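Local structure of BIS(5'-nucleosyl)-tetraphosphatase (Diadenosine tetraphosphatase), putative (Plasmodium falciparum, 5CFJ) at residues F9-C14 / E59-E64; L33-S38 / L66-I71; N80-L85 / T97-M102. The protein probably hydrolyses diadenosine tetraphosphate asymmetrically, as a nucleotide-binding member of the Nudix hydrolase family. All coordinates share one frame; numbering follows the deposited sequence.

Interaction 1: F9-C14 / E59-E64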
ATOM      1  N   PHE A   9      -6.349   2.171   7.035  1.00 12.25           N
ATOM      2  CA  PHE A   9      -6.545   2.848   5.768  1.00 11.74           C
ATOM      3  C   PHE A   9      -5.182   3.145   5.183  1.00 10.96           C
ATOM      4  O   PHE A   9      -4.285   3.609   5.888  1.00 12.67           O
ATOM      5  CB  PHE A   9      -7.351   4.136   5.977  1.00 13.48           C
ATOM      6  CG  PHE A   9      -8.658   3.894   6.660  1.00 13.74           C
ATOM      7  CD1 PHE A   9      -8.729   3.839   8.040  1.00 14.05           C
ATOM      8  CD2 PHE A   9      -9.802   3.635   5.923  1.00 15.15           C
ATOM      9  CE1 PHE A   9      -9.925   3.565   8.672  1.00 16.07           C
ATOM     10  CE2 PHE A   9     -10.998   3.363   6.554  1.00 16.10           C
ATOM     11  CZ  PHE A   9     -11.054   3.335   7.928  1.00 16.60           C
ATOM     12  N   GLY A  10      -5.017   2.884   3.894  1.00 11.36           N
ATOM     13  CA  GLY A  10      -3.738   3.109   3.260  1.00 12.52           C
ATOM     14  C   GLY A  10      -3.843   3.467   1.803  1.00 11.35           C
ATOM     15  O   GLY A  10      -4.897   3.334   1.177  1.00 11.53           O
ATOM     16  N   ILE A  11      -2.731   3.938   1.263  1.00 11.44           N
ATOM     17  CA  ILE A  11      -2.641   4.201  -0.161  1.00 11.70           C
ATOM     18  C   ILE A  11      -1.923   3.022  -0.799  1.00 11.25           C
ATOM     19  O   ILE A  11      -0.800   2.688  -0.419  1.00 12.30           O
ATOM     20  CB  ILE A  11      -1.890   5.515  -0.488  1.00 12.05           C
ATOM     21  CG1 ILE A  11      -2.605   6.735   0.116  1.00 13.76           C
ATOM     22  CG2 ILE A  11      -1.702   5.664  -2.004  1.00 12.13           C
ATOM     23  CD1 ILE A  11      -3.967   7.039  -0.522  1.00 14.41           C
ATOM     24  N   LEU A  12      -2.584   2.371  -1.748  1.00 11.23           N
ATOM     25  CA  LEU A  12      -1.907   1.413  -2.607  1.00 11.29           C
ATOM     26  C   LEU A  12      -1.237   2.233  -3.700  1.00 11.11           C
ATOM     27  O   LEU A  12      -1.850   2.590  -4.711  1.00 11.70           O
ATOM     28  CB  LEU A  12      -2.876   0.378  -3.174  1.00 11.91           C
ATOM     29  CG  LEU A  12      -2.251  -0.670  -4.089  1.00 12.81           C
ATOM     30  CD1 LEU A  12      -1.208  -1.481  -3.325  1.00 14.00           C
ATOM     31  CD2 LEU A  12      -3.337  -1.566  -4.670  1.00 14.40           C
ATOM     32  N   LEU A  13       0.008   2.594  -3.435  1.00 11.51           N
ATOM     33  CA  LEU A  13       0.775   3.467  -4.306  1.00 11.37           C
ATOM     34  C   LEU A  13       1.453   2.640  -5.385  1.00 11.19           C
ATOM     35  O   LEU A  13       2.186   1.697  -5.084  1.00 12.26           O
ATOM     36  CB  LEU A  13       1.805   4.264  -3.500  1.00 11.62           C
ATOM     37  CG  LEU A  13       2.526   5.372  -4.260  1.00 12.85           C
ATOM     38  CD1 LEU A  13       1.542   6.473  -4.677  1.00 14.46           C
ATOM     39  CD2 LEU A  13       3.647   5.951  -3.402  1.00 14.35           C
ATOM     40  N   CYS A  14       1.193   2.983  -6.640  1.00 11.82           N
ATOM     41  CA  CYS A  14       1.777   2.271  -7.767  1.00 11.19           C
ATOM     42  C   CYS A  14       2.573   3.217  -8.652  1.00 11.38           C
ATOM     43  O   CYS A  14       2.473   4.435  -8.522  1.00 13.07           O
ATOM     44  CB  CYS A  14       0.699   1.550  -8.590  1.00 14.80           C
ATOM     45  SG  CYS A  14      -0.357   2.594  -9.595  1.00 15.93           S
ATOM     46  N   GLU A  59      -8.357  10.544   3.995  1.00 16.23           N
ATOM     47  CA  GLU A  59      -7.463  11.423   4.741  1.00 16.49           C
ATOM     48  C   GLU A  59      -6.493  10.624   5.606  1.00 15.29           C
ATOM     49  O   GLU A  59      -5.304  10.935   5.668  1.00 15.54           O
ATOM     50  CB  GLU A  59      -8.263  12.409   5.597  1.00 17.06           C
ATOM     51  CG  GLU A  59      -8.875  13.549   4.788  1.00 20.36           C
ATOM     52  CD  GLU A  59      -9.819  14.422   5.592  1.00 23.58           C
ATOM     53  OE1 GLU A  59     -10.416  13.935   6.572  1.00 23.82           O
ATOM     54  OE2 GLU A  59      -9.963  15.605   5.237  1.00 26.82           O
ATOM     55  N   THR A  60      -6.994   9.582   6.258  1.00 14.84           N
ATOM     56  CA  THR A  60      -6.127   8.723   7.059  1.00 13.46           C
ATOM     57  C   THR A  60      -5.058   8.084   6.174  1.00 13.45           C
ATOM     58  O   THR A  60      -3.882   8.087   6.506  1.00 13.37           O
ATOM     59  CB  THR A  60      -6.933   7.629   7.773  1.00 14.05           C
ATOM     60  OG1 THR A  60      -7.835   8.240   8.703  1.00 15.71           O
ATOM     61  CG2 THR A  60      -6.017   6.654   8.502  1.00 13.37           C
ATOM     62  N   ALA A  61      -5.474   7.556   5.030  1.00 13.23           N
ATOM     63  CA  ALA A  61      -4.551   6.901   4.115  1.00 13.05           C
ATOM     64  C   ALA A  61      -3.449   7.866   3.660  1.00 12.55           C
ATOM     65  O   ALA A  61      -2.262   7.520   3.662  1.00 12.78           O
ATOM     66  CB  ALA A  61      -5.297   6.359   2.932  1.00 13.19           C
ATOM     67  N   VAL A  62      -3.842   9.081   3.281  1.00 12.49           N
ATOM     68  CA  VAL A  62      -2.888  10.086   2.831  1.00 13.71           C
ATOM     69  C   VAL A  62      -1.905  10.455   3.940  1.00 12.75           C
ATOM     70  O   VAL A  62      -0.689  10.503   3.723  1.00 12.83           O
ATOM     71  CB  VAL A  62      -3.619  11.342   2.324  1.00 14.44           C
ATOM     72  CG1 VAL A  62      -2.646  12.503   2.139  1.00 15.73           C
ATOM     73  CG2 VAL A  62      -4.353  11.026   1.018  1.00 15.94           C
ATOM     74  N   ARG A  63      -2.422  10.688   5.143  1.00 12.82           N
ATOM     75  CA  ARG A  63      -1.542  11.032   6.253  1.00 14.10           C
ATOM     76  C   ARG A  63      -0.568   9.908   6.592  1.00 12.60           C
ATOM     77  O   ARG A  63       0.618  10.153   6.775  1.00 13.22           O
ATOM     78  CB  ARG A  63      -2.343  11.391   7.492  1.00 14.73           C
ATOM     79  CG  ARG A  63      -1.444  11.752   8.682  1.00 15.41           C
ATOM     80  CD  ARG A  63      -2.226  12.038   9.969  1.00 15.34           C
ATOM     81  NE  ARG A  63      -3.272  11.040  10.184  1.00 16.54           N
ATOM     82  CZ  ARG A  63      -3.051   9.798  10.602  1.00 15.97           C
ATOM     83  NH1 ARG A  63      -1.814   9.383  10.865  1.00 17.00           N
ATOM     84  NH2 ARG A  63      -4.070   8.960  10.732  1.00 17.26           N
ATOM     85  N   GLU A  64      -1.068   8.680   6.684  1.00 13.06           N
ATOM     86  CA  GLU A  64      -0.196   7.557   7.012  1.00 13.78           C
ATOM     87  C   GLU A  64       0.866   7.347   5.937  1.00 13.10           C
ATOM     88  O   GLU A  64       2.014   7.043   6.242  1.00 13.57           O
ATOM     89  CB  GLU A  64      -1.017   6.285   7.217  1.00 14.56           C
ATOM     90  CG  GLU A  64      -1.864   6.327   8.476  1.00 16.81           C
ATOM     91  CD  GLU A  64      -1.047   6.116   9.730  1.00 21.43           C
ATOM     92  OE1 GLU A  64       0.026   5.491   9.628  1.00 23.11           O
ATOM     93  OE2 GLU A  64      -1.484   6.558  10.813  1.00 24.36           O
TER
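Ala61 sets its methyl on the backbone of Gly10, with CB 3.4 Å from Gly10 C, and so brings helix 57-69 down onto strand 6-16. Gly10 CA and Ala61 CA are 4.0 Å apart, and the axes of strand 9-14 and helix 59-64 approach to 6.0 Å at 67°. The small Ala61 side chain, with nothing beyond CB, allows this close approach to the Gly10 backbone.

Apolar contacts flank this point. On one flank, Phe9 CB meets Thr60 CG2 at 3.8 Å; the ring, with CG beside the backbone N (chi1 -56°), leads away from the helix, and its CD1 comes near the same methyl obliquely. On the other flank Ile11 points at the helix: CG1 lies 3.6 Å from Ala61 O, and CD1 touches Ala61 CB at 3.8 Å and, more loosely, Val62 CG2.

Polar groups of the helix find partners elsewhere. Thr60 OG1 bonds Glu55 and His51. Arg63 NH1 reaches Glu64 OE2 at 2.8 Å in a salt bridge that meets the carboxylate from above its plane, while other salt bridges join Arg63 to Glu55 and Glu67.

The helix forms the second part of the Nudix box sequence, residues 49-70, of this Nudix hydrolase. Strand 6-16 lies in the sheet beside strand 92-103, whose Tyr99 also touches Ala61, while Tyr76 of strand 76-89 packs on Ile11 and Val62.

Interaction 2: L33-S38 / L66-I71. With SO4 (sulfate ion), chain C.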
ATOM      1  N   LEU A  33       4.439   0.102  -4.042  1.00 11.05           N
ATOM      2  CA  LEU A  33       5.377   0.370  -2.959  1.00 11.79           C
ATOM      3  C   LEU A  33       5.012  -0.417  -1.712  1.00 11.86           C
ATOM      4  O   LEU A  33       3.966  -0.192  -1.110  1.00 13.12           O
ATOM      5  CB  LEU A  33       5.427   1.864  -2.642  1.00 12.46           C
ATOM      6  CG  LEU A  33       6.365   2.280  -1.507  1.00 12.69           C
ATOM      7  CD1 LEU A  33       7.805   1.895  -1.834  1.00 14.86           C
ATOM      8  CD2 LEU A  33       6.259   3.783  -1.239  1.00 13.99           C
ATOM      9  N   PHE A  34       5.893  -1.333  -1.326  1.00 11.90           N
ATOM     10  CA  PHE A  34       5.705  -2.139  -0.127  1.00 12.15           C
ATOM     11  C   PHE A  34       6.786  -1.825   0.895  1.00 11.94           C
ATOM     12  O   PHE A  34       7.943  -1.605   0.545  1.00 13.00           O
ATOM     13  CB  PHE A  34       5.672  -3.634  -0.472  1.00 12.97           C
ATOM     14  CG  PHE A  34       4.304  -4.125  -0.824  1.00 12.40           C
ATOM     15  CD1 PHE A  34       3.665  -5.037  -0.009  1.00 12.99           C
ATOM     16  CD2 PHE A  34       3.630  -3.639  -1.939  1.00 13.24           C
ATOM     17  CE1 PHE A  34       2.392  -5.473  -0.295  1.00 13.02           C
ATOM     18  CE2 PHE A  34       2.357  -4.077  -2.231  1.00 13.40           C
ATOM     19  CZ  PHE A  34       1.731  -4.993  -1.406  1.00 12.97           C
ATOM     20  N   LEU A  35       6.371  -1.797   2.157  1.00 12.47           N
ATOM     21  CA  LEU A  35       7.223  -1.398   3.266  1.00 12.14           C
ATOM     22  C   LEU A  35       7.379  -2.568   4.228  1.00 13.20           C
ATOM     23  O   LEU A  35       6.389  -3.233   4.565  1.00 13.87           O
ATOM     24  CB  LEU A  35       6.616  -0.201   3.995  1.00 13.69           C
ATOM     25  CG  LEU A  35       6.131   0.956   3.125  1.00 13.28           C
ATOM     26  CD1 LEU A  35       5.516   2.034   4.007  1.00 14.58           C
ATOM     27  CD2 LEU A  35       7.255   1.544   2.302  1.00 14.19           C
ATOM     28  N   LYS A  36       8.611  -2.820   4.660  1.00 13.68           N
ATOM     29  CA  LYS A  36       8.892  -3.935   5.555  1.00 14.64           C
ATOM     30  C   LYS A  36       8.817  -3.493   7.009  1.00 15.20           C
ATOM     31  O   LYS A  36       9.609  -2.667   7.461  1.00 16.20           O
ATOM     32  CB  LYS A  36      10.265  -4.534   5.258  1.00 16.63           C
ATOM     33  CG  LYS A  36      10.530  -5.790   6.066  1.00 19.55           C
ATOM     34  CD  LYS A  36      11.916  -6.350   5.830  1.00 23.86           C
ATOM     35  CE  LYS A  36      12.138  -7.607   6.651  1.00 29.52           C
ATOM     36  NZ  LYS A  36      13.398  -8.285   6.256  1.00 33.19           N
ATOM     37  N   ALA A  37       7.864  -4.052   7.742  1.00 16.28           N
ATOM     38  CA  ALA A  37       7.649  -3.666   9.131  1.00 18.34           C
ATOM     39  C   ALA A  37       8.876  -3.929   9.999  1.00 20.01           C
ATOM     40  O   ALA A  37       9.518  -4.976   9.878  1.00 22.06           O
ATOM     41  CB  ALA A  37       6.452  -4.400   9.687  1.00 20.48           C
ATOM     42  N   SER A  38       9.184  -2.980  10.881  1.00 21.24           N
ATOM     43  CA  SER A  38      10.311  -3.095  11.809  0.58 23.55           C
ATOM     44  C   SER A  38      10.020  -4.048  12.955  1.00 27.31           C
ATOM     45  O   SER A  38      10.931  -4.650  13.522  1.00 29.15           O
ATOM     46  CB  SER A  38      10.677  -1.730  12.395  0.58 23.73           C
ATOM     47  OG  SER A  38      11.120  -0.835  11.399  0.58 23.59           O
ATOM     48  N   LEU A  66       2.140   9.714   4.047  1.00 13.58           N
ATOM     49  CA  LEU A  66       3.111  10.777   4.266  1.00 13.62           C
ATOM     50  C   LEU A  66       4.043  10.458   5.446  1.00 13.47           C
ATOM     51  O   LEU A  66       5.255  10.626   5.356  1.00 13.79           O
ATOM     52  CB  LEU A  66       2.386  12.100   4.492  1.00 14.86           C
ATOM     53  CG  LEU A  66       3.241  13.317   4.831  1.00 16.35           C
ATOM     54  CD1 LEU A  66       4.278  13.592   3.750  1.00 17.09           C
ATOM     55  CD2 LEU A  66       2.337  14.518   5.020  1.00 18.45           C
ATOM     56  N   GLU A  67       3.474   9.993   6.554  1.00 13.87           N
ATOM     57  CA  GLU A  67       4.264   9.648   7.728  1.00 14.48           C
ATOM     58  C   GLU A  67       5.256   8.533   7.440  1.00 13.21           C
ATOM     59  O   GLU A  67       6.390   8.561   7.916  1.00 14.70           O
ATOM     60  CB  GLU A  67       3.359   9.225   8.883  1.00 15.05           C
ATOM     61  CG  GLU A  67       2.555  10.366   9.463  1.00 15.86           C
ATOM     62  CD  GLU A  67       1.760   9.984  10.692  1.00 19.30           C
ATOM     63  OE1 GLU A  67       2.146   9.015  11.378  1.00 25.14           O
ATOM     64  OE2 GLU A  67       0.754  10.670  10.978  1.00 17.90           O
ATOM     65  N   GLU A  68       4.829   7.544   6.662  1.00 12.88           N
ATOM     66  CA  GLU A  68       5.615   6.326   6.498  1.00 13.44           C
ATOM     67  C   GLU A  68       6.578   6.360   5.317  1.00 13.11           C
ATOM     68  O   GLU A  68       7.485   5.529   5.242  1.00 14.32           O
ATOM     69  CB  GLU A  68       4.680   5.118   6.389  1.00 13.61           C
ATOM     70  CG  GLU A  68       3.961   4.864   7.693  1.00 14.68           C
ATOM     71  CD  GLU A  68       2.938   3.756   7.634  1.00 17.75           C
ATOM     72  OE1 GLU A  68       2.709   3.150   6.563  1.00 17.73           O
ATOM     73  OE2 GLU A  68       2.353   3.471   8.695  1.00 22.26           O
ATOM     74  N   THR A  69       6.401   7.307   4.400  1.00 12.60           N
ATOM     75  CA  THR A  69       7.239   7.359   3.201  1.00 12.83           C
ATOM     76  C   THR A  69       7.771   8.750   2.869  1.00 12.88           C
ATOM     77  O   THR A  69       8.608   8.896   1.984  1.00 13.63           O
ATOM     78  CB  THR A  69       6.476   6.881   1.945  1.00 13.92           C
ATOM     79  OG1 THR A  69       5.485   7.851   1.586  1.00 12.88           O
ATOM     80  CG2 THR A  69       5.828   5.528   2.136  1.00 14.43           C
ATOM     81  N   GLY A  70       7.240   9.781   3.520  1.00 13.36           N
ATOM     82  CA  GLY A  70       7.576  11.153   3.177  1.00 14.66           C
ATOM     83  C   GLY A  70       6.929  11.641   1.887  1.00 14.99           C
ATOM     84  O   GLY A  70       7.142  12.774   1.475  1.00 17.85           O
ATOM     85  N   ILE A  71       6.108  10.806   1.254  1.00 13.28           N
ATOM     86  CA  ILE A  71       5.483  11.191  -0.005  1.00 13.51           C
ATOM     87  C   ILE A  71       4.099  11.771   0.255  1.00 13.37           C
ATOM     88  O   ILE A  71       3.226  11.084   0.789  1.00 14.35           O
ATOM     89  CB  ILE A  71       5.370   9.993  -0.964  1.00 13.76           C
ATOM     90  CG1 ILE A  71       6.756   9.415  -1.265  1.00 15.82           C
ATOM     91  CG2 ILE A  71       4.650  10.399  -2.235  1.00 14.47           C
ATOM     92  CD1 ILE A  71       6.716   8.134  -2.080  1.00 18.32           C
TER
HETATM   93  S   SO4 C 202      12.381 -10.524   3.747  0.68 63.37           S
HETATM   94  O1  SO4 C 202      13.390  -9.480   3.579  0.68 36.65           O
HETATM   95  O2  SO4 C 202      11.571 -10.246   4.927  0.68 39.04           O
HETATM   96  O3  SO4 C 202      11.512 -10.562   2.575  0.68 38.44           O
HETATM   97  O4  SO4 C 202      13.043 -11.814   3.915  0.68 43.25           O
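Leu33 CD2 meets Thr69 CG2 tip to tip at 3.8 Å, the two side chains reaching toward each other between strand 30-37 and the C-terminal end of helix 57-69. Leu35 comes to the same methyl from another direction, crossing Thr69 at about a right angle with CD1 4.0 Å from CG2. That CD1 also lies against Glu68, close to both CB and OE1, so one leucine methyl covers the apolar root of the glutamate and one of its carboxylate oxygens. A longer apolar contact joins Leu33 to Ile71.

The torsion of Thr69 gives each branch its task: OG1 sits between the backbone N and the carbonyl carbon (chi1 71°), while CG2 is turned to the leucines. OG1 accepts from Ile71 N at 3.0 Å, closing an ST turn, and also bonds Thr65 O. Gly70 takes positive phi as the chain leaves the helix. Glu68 OE1, on a buried side chain, accepts from Lys48 N.

On the far side of the strand, Lys36 NZ grips two oxygens of a sulfate, probably from the crystallisation liquor. Strand 30-37 pairs in the sheet with strands 6-16, 44-50 and 116-122; Leu13, Pro47 and His116 from these three strands pack round the contact.

Interaction 3: N80-L85 / T97-M102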
ATOM      1  N   ASN A  80      -9.598   5.930  -9.246  1.00 13.69           N
ATOM      2  CA  ASN A  80     -10.925   5.495  -8.846  1.00 14.09           C
ATOM      3  C   ASN A  80     -10.995   3.999  -8.529  1.00 12.97           C
ATOM      4  O   ASN A  80     -11.807   3.265  -9.092  1.00 14.29           O
ATOM      5  CB  ASN A  80     -11.920   5.843  -9.941  1.00 15.71           C
ATOM      6  CG  ASN A  80     -13.327   5.593  -9.517  1.00 17.84           C
ATOM      7  OD1 ASN A  80     -13.672   5.820  -8.353  1.00 18.46           O
ATOM      8  ND2 ASN A  80     -14.150   5.091 -10.433  1.00 18.38           N
ATOM      9  N   TYR A  81     -10.144   3.547  -7.620  1.00 13.66           N
ATOM     10  CA  TYR A  81     -10.130   2.154  -7.207  1.00 13.13           C
ATOM     11  C   TYR A  81      -9.869   2.083  -5.715  1.00 13.12           C
ATOM     12  O   TYR A  81      -8.931   2.697  -5.215  1.00 13.36           O
ATOM     13  CB  TYR A  81      -9.064   1.351  -7.969  1.00 15.08           C
ATOM     14  CG  TYR A  81      -8.984  -0.091  -7.531  1.00 15.91           C
ATOM     15  CD1 TYR A  81      -8.216  -0.463  -6.433  1.00 17.01           C
ATOM     16  CD2 TYR A  81      -9.686  -1.078  -8.194  1.00 19.67           C
ATOM     17  CE1 TYR A  81      -8.154  -1.781  -6.002  1.00 19.28           C
ATOM     18  CE2 TYR A  81      -9.631  -2.401  -7.773  1.00 21.30           C
ATOM     19  CZ  TYR A  81      -8.858  -2.742  -6.678  1.00 21.64           C
ATOM     20  OH  TYR A  81      -8.793  -4.045  -6.253  1.00 24.69           O
ATOM     21  N   GLN A  82     -10.690   1.323  -5.008  1.00 13.85           N
ATOM     22  CA  GLN A  82     -10.439   1.031  -3.602  1.00 13.79           C
ATOM     23  C   GLN A  82     -10.895  -0.377  -3.294  1.00 13.04           C
ATOM     24  O   GLN A  82     -11.777  -0.922  -3.968  1.00 14.53           O
ATOM     25  CB  GLN A  82     -11.154   2.019  -2.690  1.00 16.49           C
ATOM     26  CG  GLN A  82     -12.665   1.917  -2.776  1.00 18.06           C
ATOM     27  CD  GLN A  82     -13.372   2.785  -1.755  1.00 21.67           C
ATOM     28  OE1 GLN A  82     -13.989   2.280  -0.815  1.00 23.96           O
ATOM     29  NE2 GLN A  82     -13.303   4.098  -1.944  1.00 23.12           N
ATOM     30  N   LYS A  83     -10.295  -0.974  -2.277  1.00 12.72           N
ATOM     31  CA  LYS A  83     -10.754  -2.279  -1.831  1.00 13.12           C
ATOM     32  C   LYS A  83     -10.545  -2.413  -0.343  1.00 11.59           C
ATOM     33  O   LYS A  83      -9.508  -2.015   0.193  1.00 12.42           O
ATOM     34  CB  LYS A  83     -10.039  -3.419  -2.565  1.00 15.48           C
ATOM     35  CG  LYS A  83     -10.672  -4.796  -2.282  1.00 20.46           C
ATOM     36  CD  LYS A  83     -10.045  -5.943  -3.055  1.00 24.05           C
ATOM     37  CE  LYS A  83     -10.808  -7.232  -2.772  1.00 27.41           C
ATOM     38  NZ  LYS A  83     -10.260  -8.414  -3.497  1.00 30.51           N
ATOM     39  N   THR A  84     -11.529  -3.011   0.313  1.00 11.59           N
ATOM     40  CA  THR A  84     -11.448  -3.304   1.730  1.00 12.01           C
ATOM     41  C   THR A  84     -11.161  -4.791   1.910  1.00 12.44           C
ATOM     42  O   THR A  84     -11.850  -5.647   1.359  1.00 14.35           O
ATOM     43  CB  THR A  84     -12.738  -2.899   2.439  1.00 13.14           C
ATOM     44  OG1 THR A  84     -12.929  -1.486   2.281  1.00 13.48           O
ATOM     45  CG2 THR A  84     -12.661  -3.207   3.903  1.00 14.27           C
ATOM     46  N   LEU A  85     -10.116  -5.081   2.668  1.00 12.72           N
ATOM     47  CA  LEU A  85      -9.723  -6.439   3.010  1.00 13.24           C
ATOM     48  C   LEU A  85     -10.074  -6.706   4.449  1.00 13.79           C
ATOM     49  O   LEU A  85      -9.689  -5.953   5.320  1.00 15.25           O
ATOM     50  CB  LEU A  85      -8.217  -6.632   2.815  1.00 13.69           C
ATOM     51  CG  LEU A  85      -7.622  -6.236   1.470  1.00 15.75           C
ATOM     52  CD1 LEU A  85      -6.135  -6.548   1.439  1.00 17.70           C
ATOM     53  CD2 LEU A  85      -8.348  -6.928   0.331  1.00 19.11           C
ATOM     54  N   THR A  97      -8.667  -0.697   4.343  1.00 11.93           N
ATOM     55  CA  THR A  97      -9.112  -0.177   3.064  1.00 11.47           C
ATOM     56  C   THR A  97      -7.950   0.496   2.362  1.00 11.92           C
ATOM     57  O   THR A  97      -7.296   1.363   2.942  1.00 12.40           O
ATOM     58  CB  THR A  97     -10.255   0.812   3.241  1.00 12.72           C
ATOM     59  OG1 THR A  97     -11.348   0.149   3.884  1.00 13.25           O
ATOM     60  CG2 THR A  97     -10.728   1.350   1.907  1.00 13.58           C
ATOM     61  N   TYR A  98      -7.677   0.061   1.133  1.00 11.33           N
ATOM     62  CA  TYR A  98      -6.626   0.644   0.310  1.00 10.98           C
ATOM     63  C   TYR A  98      -7.236   1.444  -0.827  1.00 10.69           C
ATOM     64  O   TYR A  98      -8.184   0.987  -1.471  1.00 12.17           O
ATOM     65  CB  TYR A  98      -5.717  -0.439  -0.261  1.00 12.31           C
ATOM     66  CG  TYR A  98      -4.885  -1.146   0.771  1.00 12.34           C
ATOM     67  CD1 TYR A  98      -3.738  -0.555   1.288  1.00 12.60           C
ATOM     68  CD2 TYR A  98      -5.242  -2.411   1.238  1.00 13.88           C
ATOM     69  CE1 TYR A  98      -2.962  -1.207   2.230  1.00 12.99           C
ATOM     70  CE2 TYR A  98      -4.470  -3.067   2.176  1.00 14.33           C
ATOM     71  CZ  TYR A  98      -3.337  -2.460   2.675  1.00 12.83           C
ATOM     72  OH  TYR A  98      -2.552  -3.102   3.617  1.00 15.81           O
ATOM     73  N   TYR A  99      -6.663   2.620  -1.071  1.00 11.28           N
ATOM     74  CA  TYR A  99      -7.065   3.514  -2.156  1.00 11.80           C
ATOM     75  C   TYR A  99      -5.915   3.562  -3.143  1.00 11.12           C
ATOM     76  O   TYR A  99      -4.795   3.873  -2.760  1.00 11.92           O
ATOM     77  CB  TYR A  99      -7.370   4.920  -1.629  1.00 13.03           C
ATOM     78  CG  TYR A  99      -8.371   4.943  -0.489  1.00 13.15           C
ATOM     79  CD1 TYR A  99      -7.947   4.819   0.827  1.00 13.54           C
ATOM     80  CD2 TYR A  99      -9.733   5.068  -0.727  1.00 14.97           C
ATOM     81  CE1 TYR A  99      -8.843   4.832   1.876  1.00 14.54           C
ATOM     82  CE2 TYR A  99     -10.644   5.081   0.324  1.00 14.90           C
ATOM     83  CZ  TYR A  99     -10.185   4.955   1.616  1.00 14.85           C
ATOM     84  OH  TYR A  99     -11.060   4.962   2.667  1.00 18.08           O
ATOM     85  N   LEU A 100      -6.178   3.248  -4.403  1.00 11.12           N
ATOM     86  CA  LEU A 100      -5.124   3.221  -5.413  1.00 10.72           C
ATOM     87  C   LEU A 100      -4.678   4.620  -5.808  1.00 11.10           C
ATOM     88  O   LEU A 100      -5.506   5.509  -6.004  1.00 12.68           O
ATOM     89  CB  LEU A 100      -5.616   2.473  -6.647  1.00 12.17           C
ATOM     90  CG  LEU A 100      -4.636   2.226  -7.802  1.00 12.62           C
ATOM     91  CD1 LEU A 100      -3.483   1.318  -7.390  1.00 14.00           C
ATOM     92  CD2 LEU A 100      -5.363   1.645  -9.000  1.00 13.91           C
ATOM     93  N   ALA A 101      -3.374   4.816  -5.942  1.00 11.00           N
ATOM     94  CA  ALA A 101      -2.845   6.080  -6.445  1.00 11.86           C
ATOM     95  C   ALA A 101      -1.628   5.811  -7.309  1.00 11.94           C
ATOM     96  O   ALA A 101      -0.884   4.868  -7.046  1.00 12.73           O
ATOM     97  CB  ALA A 101      -2.484   7.011  -5.300  1.00 13.71           C
ATOM     98  N   MET A 102      -1.425   6.626  -8.337  1.00 12.37           N
ATOM     99  CA  MET A 102      -0.245   6.476  -9.171  0.69 12.26           C
ATOM    100  C   MET A 102       0.748   7.591  -8.903  1.00 12.06           C
ATOM    101  O   MET A 102       0.447   8.782  -9.033  1.00 12.46           O
ATOM    102  CB  MET A 102      -0.608   6.448 -10.650  0.69 13.53           C
ATOM    103  CG  MET A 102       0.561   6.018 -11.521  0.69 15.39           C
ATOM    104  SD  MET A 102       0.151   6.065 -13.270  0.69 20.88           S
ATOM    105  CE  MET A 102      -1.233   4.931 -13.341  0.69 24.12           C
TER
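The Tyr99 ring carries the Gln82 amide at its edge, near the ring plane: NE2 stands 3.6 Å from CE2, with amide and ring planes 82° apart. The two side chains lie side by side and point the same way, Gln82 CG being placed between its backbone N and carbonyl carbon (chi1 65°). The Tyr98 ring, on the other side of the sheet, receives Leu85 CD1 at its edge, 3.9 Å from CE2, the side chains crossing at about a right angle. Leu100 CB approaches the Tyr81 ring obliquely, while Leu100 CD2 packs on Tyr81 CB.

Backbone bonds join these antiparallel strands of a beta hairpin. Lys83 and Tyr98 form a hydrogen-bonded pair, Tyr98 N giving to Lys83 O at 2.9 Å and Lys83 N to Tyr98 O at 3.0 Å. Leu100 N adds a nearly straight bond (177°) to Tyr81 O. Gln82 with Tyr99 and Thr84 with Thr97 are non-hydrogen-bonded pairs, and in the second the hydroxyls meet instead, OG1 to OG1 at 2.8 Å. CA-H...O contacts from Gln82 and Thr97 supplement the pairing.

Strand 92-103 also bonds to strand 6-16, through Gly10 and Leu12. The chemistry differs by face: exposed Gln82 and Thr84 and the threonine hydroxyl pair give one face its polar character, though Thr97 and Tyr99 there also touch Phe9. On the other, Tyr81, Tyr98 and Leu100 meet helix 134-147, with Lys83 bridging to its Glu142, and the backbone bonds set the register of the two strands.

Interactions 1 and 2 both rest helix 57-69 on the sheet, the first through its N-terminal half on strand 6-16, the second through its C-terminal end on the neighbouring strand 30-37. They meet where Leu13 CD2 packs on Ile71 CD1. In interaction 2 every touching residue is buried; interactions 1 and 3 are partly so. Side-chain packing carries the two helix contacts, whereas interaction 3 is backbone pairing within the sheet, with exposed polar residues on its outer strand. Interaction 3 joins interaction 1 through strands 6-16 and 92-103, by Leu12 N to Tyr99 O and Cys14 N to Ala101 O, but does not touch interaction 2, which lies across the chain's centre.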